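Local coordinates for protein MTH0777 (PDB 1KJN) that is of unknown function but folds as a Rossmann-like alpha/beta domain, a DUF1890 family member found here as a two-chain assembly, at residues A[22-27]-A[147-152]; A[109-114]-A[143-148]. One frame throughout, in Å; residues are numbered along the deposited sequence.

Contact 1: residues A[22-27]-A[147-152]; sequences IPLAIY and VRIDRF
Helices 21-34 and 143-153 lie side by side on one face of the central sheet, and Y27 and D150 tie them together with a hydrogen bond. The Y27 hydroxyl donates this bond to D150, OH to OD1 at 2.6 Å. With CG anti to the backbone N (chi1 -177°), the tyrosine ring extends toward helix 143-153. OD1 receives the bond with its syn lone pair and lies at the ring edge, in the ring plane. The carboxylate itself is turned 59° from the ring, and OD2 stays further from OH, at 3.3 Å. In this Rossmann-like domain, with strand order 3-2-1-4-5-6, the two helices follow the first and the last strand in the chain, so the bond joins residues 123 positions apart in the sequence. Alongside it, L24 and I149 touch by their methyls, CD2 to CD1 at 4.3 Å. D150 has a second partner on its own helix, OD2 forming a salt bridge with R146 NE, and K31 NZ makes a long, weak ion pair with OD1. Y27 also packs on V53 of the second subunit. A leucine in place of Y27 would probably leave D150 OD1 without its hydroxyl donor and the two helices without their polar tie.

Contact 2: residues A[109-114]-A[143-148]; sequences IIFDRD and APLRVR
L145 spreads its two methyls over the end of strand 105-111, one on I109 and the other on F111. CD2 lies 4.1 Å from CG2 of I109, the branch that stands anti to that residue's backbone N, while CD1 rests 3.9 Å from CB of F111. The two side chains of the second pair cross at about a right angle, and CD1 comes at the phenylalanine by its root. The ring itself turns off elsewhere: chi1 of 63° places CG between the backbone N and the carbonyl carbon, and the side chain packs on Q21 and P87. Between the two grips, L145 CD2 also comes to 4.3 Å from the carbonyl O of I110, whose own side chain faces the other way and packs on L121 and I125 of helix 115-128. Strand 105-111 is thus covered on both faces, as the inner strands of a Rossmann-like sheet are. Helix 143-153 runs nearly antiparallel to it: the axes of the short segments make an angle of 163° and approach to 10.5 Å. The strand is held in the sheet by backbone bonds of I109 to G84 and V86 and of I110 to I134 and A136. Past its end, D112 OD2 accepts from D114 N at 2.8 Å, an Asx turn, and D114 then takes the N-cap position of helix 115-128, where its side chain caps a backbone N. On the helix side, P144 CB sits over one face of the R148 guanidinium, near its periphery.

In the fold
Contacts 1 and 2 share helix 143-153, which contact 1 joins to helix 21-34 and contact 2 to strand 105-111, and their centres are about 9 Å apart. They meet directly: L24 CD1 packs 3.5 Å from L145 CD1, and I149 CD1 lies 4.1 Å from I109 CD1, so apolar packing runs from helix 21-34 through the last helix to the sheet. On the polar side R146, a residue of the contact 2 helix segment, brings NE to 3.0 Å from Y27 OH. Both contacts also touch the second subunit, whose V53 packs on P23 and R146. The function of the protein is unknown, so no active site can be tied to these contacts.

Contact 1: residues A[22-27]-A[147-152]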
ATOM      1  N   ILE A  22      -2.665  -4.401   0.364  1.00 11.49           N
ATOM      2  CA  ILE A  22      -3.110  -3.369  -0.570  1.00 15.24           C
ATOM      3  C   ILE A  22      -2.182  -3.284  -1.792  1.00 14.94           C
ATOM      4  O   ILE A  22      -2.649  -3.390  -2.920  1.00 15.58           O
ATOM      5  CB  ILE A  22      -3.243  -1.987   0.120  1.00 16.30           C
ATOM      6  CG1 ILE A  22      -4.207  -2.121   1.293  1.00 16.16           C
ATOM      7  CG2 ILE A  22      -3.716  -0.919  -0.869  1.00 14.55           C
ATOM      8  CD1 ILE A  22      -5.505  -2.804   0.945  1.00 15.66           C
ATOM      9  N   PRO A  23      -0.858  -3.182  -1.575  1.00 13.75           N
ATOM     10  CA  PRO A  23       0.049  -3.102  -2.732  1.00 18.75           C
ATOM     11  C   PRO A  23      -0.116  -4.262  -3.723  1.00 17.39           C
ATOM     12  O   PRO A  23      -0.215  -4.041  -4.924  1.00 16.27           O
ATOM     13  CB  PRO A  23       1.428  -3.113  -2.083  1.00 18.38           C
ATOM     14  CG  PRO A  23       1.191  -2.292  -0.829  1.00 20.39           C
ATOM     15  CD  PRO A  23      -0.124  -2.934  -0.317  1.00 15.54           C
ATOM     16  N   LEU A  24      -0.171  -5.485  -3.210  1.00 11.82           N
ATOM     17  CA  LEU A  24      -0.340  -6.667  -4.057  1.00 13.27           C
ATOM     18  C   LEU A  24      -1.721  -6.730  -4.723  1.00 15.08           C
ATOM     19  O   LEU A  24      -1.868  -7.270  -5.818  1.00 16.94           O
ATOM     20  CB  LEU A  24      -0.094  -7.927  -3.246  1.00 17.46           C
ATOM     21  CG  LEU A  24       1.374  -8.223  -2.962  1.00 22.65           C
ATOM     22  CD1 LEU A  24       1.454  -9.399  -2.007  1.00 12.50           C
ATOM     23  CD2 LEU A  24       2.140  -8.488  -4.278  1.00 13.54           C
ATOM     24  N   ALA A  25      -2.733  -6.197  -4.055  1.00 15.79           N
ATOM     25  CA  ALA A  25      -4.084  -6.175  -4.614  1.00 17.62           C
ATOM     26  C   ALA A  25      -4.047  -5.292  -5.864  1.00 18.72           C
ATOM     27  O   ALA A  25      -4.538  -5.669  -6.931  1.00 12.44           O
ATOM     28  CB  ALA A  25      -5.070  -5.604  -3.587  1.00 14.44           C
ATOM     29  N   ILE A  26      -3.380  -4.151  -5.736  1.00 15.63           N
ATOM     30  CA  ILE A  26      -3.268  -3.215  -6.839  1.00 14.34           C
ATOM     31  C   ILE A  26      -2.402  -3.825  -7.947  1.00 16.73           C
ATOM     32  O   ILE A  26      -2.689  -3.635  -9.126  1.00 11.87           O
ATOM     33  CB  ILE A  26      -2.649  -1.866  -6.354  1.00 14.88           C
ATOM     34  CG1 ILE A  26      -3.575  -1.182  -5.339  1.00 18.87           C
ATOM     35  CG2 ILE A  26      -2.370  -0.940  -7.530  1.00 13.25           C
ATOM     36  CD1 ILE A  26      -2.999   0.129  -4.799  1.00 20.36           C
ATOM     37  N   TYR A  27      -1.336  -4.533  -7.559  1.00 20.68           N
ATOM     38  CA  TYR A  27      -0.437  -5.176  -8.516  1.00 22.24           C
ATOM     39  C   TYR A  27      -1.189  -6.238  -9.336  1.00 23.61           C
ATOM     40  O   TYR A  27      -1.060  -6.298 -10.551  1.00 25.46           O
ATOM     41  CB  TYR A  27       0.745  -5.838  -7.796  1.00 25.73           C
ATOM     42  CG  TYR A  27       1.747  -6.463  -8.749  1.00 23.12           C
ATOM     43  CD1 TYR A  27       1.703  -7.830  -9.049  1.00 23.06           C
ATOM     44  CD2 TYR A  27       2.721  -5.683  -9.377  1.00 24.62           C
ATOM     45  CE1 TYR A  27       2.613  -8.406  -9.969  1.00 22.17           C
ATOM     46  CE2 TYR A  27       3.638  -6.245 -10.283  1.00 23.88           C
ATOM     47  CZ  TYR A  27       3.579  -7.600 -10.576  1.00 23.70           C
ATOM     48  OH  TYR A  27       4.500  -8.150 -11.435  1.00 20.02           O
ATOM     49  N   VAL A 147       6.109 -12.877  -7.195  1.00 22.65           N
ATOM     50  CA  VAL A 147       6.660 -13.802  -8.185  1.00 25.46           C
ATOM     51  C   VAL A 147       5.653 -14.912  -8.488  1.00 22.95           C
ATOM     52  O   VAL A 147       5.428 -15.269  -9.646  1.00 18.06           O
ATOM     53  CB  VAL A 147       7.977 -14.444  -7.694  1.00 26.49           C
ATOM     54  CG1 VAL A 147       8.452 -15.464  -8.699  1.00 33.03           C
ATOM     55  CG2 VAL A 147       9.032 -13.378  -7.509  1.00 31.88           C
ATOM     56  N   ARG A 148       5.058 -15.472  -7.444  1.00 20.45           N
ATOM     57  CA  ARG A 148       4.061 -16.516  -7.661  1.00 26.46           C
ATOM     58  C   ARG A 148       2.825 -15.993  -8.411  1.00 26.86           C
ATOM     59  O   ARG A 148       2.221 -16.734  -9.168  1.00 20.63           O
ATOM     60  CB  ARG A 148       3.693 -17.183  -6.339  1.00 27.19           C
ATOM     61  CG  ARG A 148       4.830 -18.038  -5.836  1.00 28.19           C
ATOM     62  CD  ARG A 148       4.756 -18.348  -4.351  1.00 32.95           C
ATOM     63  NE  ARG A 148       6.116 -18.324  -3.816  1.00 40.38           N
ATOM     64  CZ  ARG A 148       6.459 -18.603  -2.564  1.00 43.29           C
ATOM     65  NH1 ARG A 148       5.536 -18.939  -1.676  1.00 41.40           N
ATOM     66  NH2 ARG A 148       7.742 -18.575  -2.214  1.00 40.36           N
ATOM     67  N   ILE A 149       2.480 -14.711  -8.236  1.00 24.70           N
ATOM     68  CA  ILE A 149       1.348 -14.128  -8.957  1.00 21.23           C
ATOM     69  C   ILE A 149       1.747 -13.925 -10.423  1.00 23.98           C
ATOM     70  O   ILE A 149       0.943 -14.152 -11.328  1.00 23.82           O
ATOM     71  CB  ILE A 149       0.884 -12.769  -8.336  1.00 20.09           C
ATOM     72  CG1 ILE A 149       0.147 -13.027  -7.020  1.00 20.23           C
ATOM     73  CG2 ILE A 149      -0.033 -12.003  -9.303  1.00  9.26           C
ATOM     74  CD1 ILE A 149       0.042 -11.806  -6.142  1.00 29.72           C
ATOM     75  N   ASP A 150       2.979 -13.478 -10.664  1.00 23.10           N
ATOM     76  CA  ASP A 150       3.448 -13.291 -12.046  1.00 23.72           C
ATOM     77  C   ASP A 150       3.354 -14.603 -12.823  1.00 25.71           C
ATOM     78  O   ASP A 150       2.931 -14.621 -13.987  1.00 23.51           O
ATOM     79  CB  ASP A 150       4.909 -12.840 -12.077  1.00 26.74           C
ATOM     80  CG  ASP A 150       5.063 -11.356 -11.862  1.00 31.67           C
ATOM     81  OD1 ASP A 150       4.099 -10.597 -12.137  1.00 31.12           O
ATOM     82  OD2 ASP A 150       6.152 -10.950 -11.435  1.00 27.23           O
ATOM     83  N   ARG A 151       3.768 -15.688 -12.170  1.00 23.32           N
ATOM     84  CA  ARG A 151       3.761 -17.017 -12.777  1.00 30.87           C
ATOM     85  C   ARG A 151       2.354 -17.468 -13.134  1.00 32.73           C
ATOM     86  O   ARG A 151       2.094 -17.894 -14.263  1.00 30.59           O
ATOM     87  CB  ARG A 151       4.453 -18.030 -11.858  1.00 35.07           C
ATOM     88  CG  ARG A 151       5.924 -17.679 -11.591  1.00 44.26           C
ATOM     89  CD  ARG A 151       6.750 -18.894 -11.161  1.00 49.62           C
ATOM     90  NE  ARG A 151       8.180 -18.594 -11.012  1.00 55.67           N
ATOM     91  CZ  ARG A 151       8.948 -18.005 -11.931  1.00 56.19           C
ATOM     92  NH1 ARG A 151       8.441 -17.630 -13.098  1.00 57.22           N
ATOM     93  NH2 ARG A 151      10.235 -17.786 -11.678  1.00 55.29           N
ATOM     94  N   PHE A 152       1.446 -17.343 -12.173  1.00 31.78           N
ATOM     95  CA  PHE A 152       0.053 -17.697 -12.386  1.00 30.28           C
ATOM     96  C   PHE A 152      -0.488 -16.905 -13.580  1.00 30.27           C
ATOM     97  O   PHE A 152      -1.144 -17.457 -14.449  1.00 30.95           O
ATOM     98  CB  PHE A 152      -0.765 -17.341 -11.139  1.00 31.68           C
ATOM     99  CG  PHE A 152      -2.253 -17.493 -11.325  1.00 28.72           C
ATOM    100  CD1 PHE A 152      -2.871 -18.702 -11.082  1.00 27.54           C
ATOM    101  CD2 PHE A 152      -3.022 -16.424 -11.761  1.00 27.52           C
ATOM    102  CE1 PHE A 152      -4.247 -18.860 -11.268  1.00 33.01           C
ATOM    103  CE2 PHE A 152      -4.400 -16.563 -11.954  1.00 34.58           C
ATOM    104  CZ  PHE A 152      -5.012 -17.790 -11.705  1.00 33.72           C
TER

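Contact 2: residues A[109-114]-A[143-148]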
ATOM      1  N   ILE A 109      -5.429 -16.182  -2.684  1.00 20.48           N
ATOM      2  CA  ILE A 109      -4.051 -15.763  -2.413  1.00 20.99           C
ATOM      3  C   ILE A 109      -3.965 -15.730  -0.880  1.00 22.56           C
ATOM      4  O   ILE A 109      -4.498 -14.830  -0.207  1.00 23.66           O
ATOM      5  CB  ILE A 109      -3.754 -14.394  -3.060  1.00 20.71           C
ATOM      6  CG1 ILE A 109      -3.745 -14.551  -4.588  1.00 19.14           C
ATOM      7  CG2 ILE A 109      -2.411 -13.822  -2.565  1.00 18.94           C
ATOM      8  CD1 ILE A 109      -3.663 -13.257  -5.374  1.00 21.65           C
ATOM      9  N   ILE A 110      -3.390 -16.798  -0.347  1.00 20.08           N
ATOM     10  CA  ILE A 110      -3.258 -17.010   1.083  1.00 21.31           C
ATOM     11  C   ILE A 110      -1.905 -16.608   1.630  1.00 23.28           C
ATOM     12  O   ILE A 110      -0.874 -17.020   1.107  1.00 24.09           O
ATOM     13  CB  ILE A 110      -3.543 -18.487   1.406  1.00 22.66           C
ATOM     14  CG1 ILE A 110      -4.956 -18.836   0.913  1.00 23.46           C
ATOM     15  CG2 ILE A 110      -3.326 -18.765   2.899  1.00 21.33           C
ATOM     16  CD1 ILE A 110      -5.355 -20.293   1.073  1.00 26.39           C
ATOM     17  N   PHE A 111      -1.917 -15.827   2.709  1.00 22.85           N
ATOM     18  CA  PHE A 111      -0.674 -15.374   3.300  1.00 19.83           C
ATOM     19  C   PHE A 111      -0.730 -15.102   4.789  1.00 21.98           C
ATOM     20  O   PHE A 111      -1.730 -14.626   5.323  1.00 20.68           O
ATOM     21  CB  PHE A 111      -0.156 -14.134   2.567  1.00 19.17           C
ATOM     22  CG  PHE A 111      -1.063 -12.943   2.665  1.00 19.68           C
ATOM     23  CD1 PHE A 111      -2.233 -12.874   1.906  1.00 22.18           C
ATOM     24  CD2 PHE A 111      -0.764 -11.899   3.536  1.00 17.44           C
ATOM     25  CE1 PHE A 111      -3.100 -11.783   2.015  1.00 26.59           C
ATOM     26  CE2 PHE A 111      -1.620 -10.805   3.656  1.00 23.64           C
ATOM     27  CZ  PHE A 111      -2.793 -10.745   2.893  1.00 24.18           C
ATOM     28  N   ASP A 112       0.382 -15.415   5.443  1.00 24.91           N
ATOM     29  CA  ASP A 112       0.588 -15.214   6.866  1.00 28.38           C
ATOM     30  C   ASP A 112       2.042 -15.650   7.098  1.00 28.81           C
ATOM     31  O   ASP A 112       2.585 -16.440   6.321  1.00 28.44           O
ATOM     32  CB  ASP A 112      -0.378 -16.086   7.678  1.00 25.77           C
ATOM     33  CG  ASP A 112      -0.371 -15.738   9.155  1.00 28.19           C
ATOM     34  OD1 ASP A 112      -1.243 -14.964   9.588  1.00 30.55           O
ATOM     35  OD2 ASP A 112       0.507 -16.234   9.883  1.00 31.98           O
ATOM     36  N   ARG A 113       2.686 -15.136   8.137  1.00 32.02           N
ATOM     37  CA  ARG A 113       4.072 -15.528   8.406  1.00 37.30           C
ATOM     38  C   ARG A 113       4.179 -16.897   9.065  1.00 36.51           C
ATOM     39  O   ARG A 113       5.201 -17.567   8.964  1.00 40.52           O
ATOM     40  CB  ARG A 113       4.786 -14.472   9.247  1.00 37.90           C
ATOM     41  CG  ARG A 113       5.222 -13.269   8.427  1.00 41.64           C
ATOM     42  CD  ARG A 113       6.231 -13.653   7.341  1.00 43.37           C
ATOM     43  NE  ARG A 113       7.531 -14.002   7.908  1.00 50.64           N
ATOM     44  CZ  ARG A 113       8.606 -14.333   7.196  1.00 52.04           C
ATOM     45  NH1 ARG A 113       8.559 -14.373   5.869  1.00 46.94           N
ATOM     46  NH2 ARG A 113       9.741 -14.620   7.823  1.00 55.42           N
ATOM     47  N   ASP A 114       3.106 -17.316   9.717  1.00 36.34           N
ATOM     48  CA  ASP A 114       3.072 -18.602  10.397  1.00 37.28           C
ATOM     49  C   ASP A 114       2.649 -19.683   9.399  1.00 35.79           C
ATOM     50  O   ASP A 114       1.536 -19.641   8.865  1.00 33.61           O
ATOM     51  CB  ASP A 114       2.070 -18.521  11.567  1.00 40.86           C
ATOM     52  CG  ASP A 114       2.096 -19.755  12.482  1.00 48.31           C
ATOM     53  OD1 ASP A 114       2.308 -20.887  11.999  1.00 42.76           O
ATOM     54  OD2 ASP A 114       1.875 -19.588  13.703  1.00 53.07           O
ATOM     55  N   ALA A 143       7.681  -9.776  -2.377  1.00 20.42           N
ATOM     56  CA  ALA A 143       8.384 -10.616  -3.353  1.00 20.08           C
ATOM     57  C   ALA A 143       7.916 -12.046  -3.580  1.00 17.06           C
ATOM     58  O   ALA A 143       7.550 -12.376  -4.693  1.00 23.13           O
ATOM     59  CB  ALA A 143       9.894 -10.561  -3.139  1.00 18.43           C
ATOM     60  N   PRO A 144       7.820 -12.880  -2.530  1.00 20.07           N
ATOM     61  CA  PRO A 144       7.376 -14.274  -2.728  1.00 21.45           C
ATOM     62  C   PRO A 144       6.031 -14.359  -3.436  1.00 25.75           C
ATOM     63  O   PRO A 144       5.862 -15.109  -4.413  1.00 27.19           O
ATOM     64  CB  PRO A 144       7.229 -14.814  -1.304  1.00 23.04           C
ATOM     65  CG  PRO A 144       8.077 -13.913  -0.479  1.00 25.63           C
ATOM     66  CD  PRO A 144       7.940 -12.566  -1.100  1.00 22.13           C
ATOM     67  N   LEU A 145       5.068 -13.601  -2.921  1.00 20.23           N
ATOM     68  CA  LEU A 145       3.739 -13.583  -3.499  1.00 20.57           C
ATOM     69  C   LEU A 145       3.760 -12.995  -4.886  1.00 19.51           C
ATOM     70  O   LEU A 145       3.115 -13.524  -5.788  1.00 20.35           O
ATOM     71  CB  LEU A 145       2.771 -12.780  -2.619  1.00 17.80           C
ATOM     72  CG  LEU A 145       2.406 -13.462  -1.295  1.00 20.80           C
ATOM     73  CD1 LEU A 145       1.771 -12.468  -0.361  1.00 22.10           C
ATOM     74  CD2 LEU A 145       1.458 -14.632  -1.568  1.00 19.58           C
ATOM     75  N   ARG A 146       4.488 -11.892  -5.051  1.00 18.86           N
ATOM     76  CA  ARG A 146       4.542 -11.217  -6.340  1.00 21.48           C
ATOM     77  C   ARG A 146       5.033 -12.133  -7.455  1.00 24.19           C
ATOM     78  O   ARG A 146       4.460 -12.142  -8.539  1.00 20.77           O
ATOM     79  CB  ARG A 146       5.405  -9.950  -6.250  1.00 22.09           C
ATOM     80  CG  ARG A 146       5.504  -9.137  -7.543  1.00 27.28           C
ATOM     81  CD  ARG A 146       6.719  -9.568  -8.397  1.00 33.32           C
ATOM     82  NE  ARG A 146       6.821  -8.809  -9.639  1.00 41.63           N
ATOM     83  CZ  ARG A 146       7.216  -7.537  -9.722  1.00 50.04           C
ATOM     84  NH1 ARG A 146       7.567  -6.865  -8.630  1.00 50.31           N
ATOM     85  NH2 ARG A 146       7.208  -6.915 -10.897  1.00 50.17           N
ATOM     86  N   VAL A 147       6.109 -12.877  -7.195  1.00 22.65           N
ATOM     87  CA  VAL A 147       6.660 -13.802  -8.185  1.00 25.46           C
ATOM     88  C   VAL A 147       5.653 -14.912  -8.488  1.00 22.95           C
ATOM     89  O   VAL A 147       5.428 -15.269  -9.646  1.00 18.06           O
ATOM     90  CB  VAL A 147       7.977 -14.444  -7.694  1.00 26.49           C
ATOM     91  CG1 VAL A 147       8.452 -15.464  -8.699  1.00 33.03           C
ATOM     92  CG2 VAL A 147       9.032 -13.378  -7.509  1.00 31.88           C
ATOM     93  N   ARG A 148       5.058 -15.472  -7.444  1.00 20.45           N
ATOM     94  CA  ARG A 148       4.061 -16.516  -7.661  1.00 26.46           C
ATOM     95  C   ARG A 148       2.825 -15.993  -8.411  1.00 26.86           C
ATOM     96  O   ARG A 148       2.221 -16.734  -9.168  1.00 20.63           O
ATOM     97  CB  ARG A 148       3.693 -17.183  -6.339  1.00 27.19           C
ATOM     98  CG  ARG A 148       4.830 -18.038  -5.836  1.00 28.19           C
ATOM     99  CD  ARG A 148       4.756 -18.348  -4.351  1.00 32.95           C
ATOM    100  NE  ARG A 148       6.116 -18.324  -3.816  1.00 40.38           N
ATOM    101  CZ  ARG A 148       6.459 -18.603  -2.564  1.00 43.29           C
ATOM    102  NH1 ARG A 148       5.536 -18.939  -1.676  1.00 41.40           N
ATOM    103  NH2 ARG A 148       7.742 -18.575  -2.214  1.00 40.36           N
TER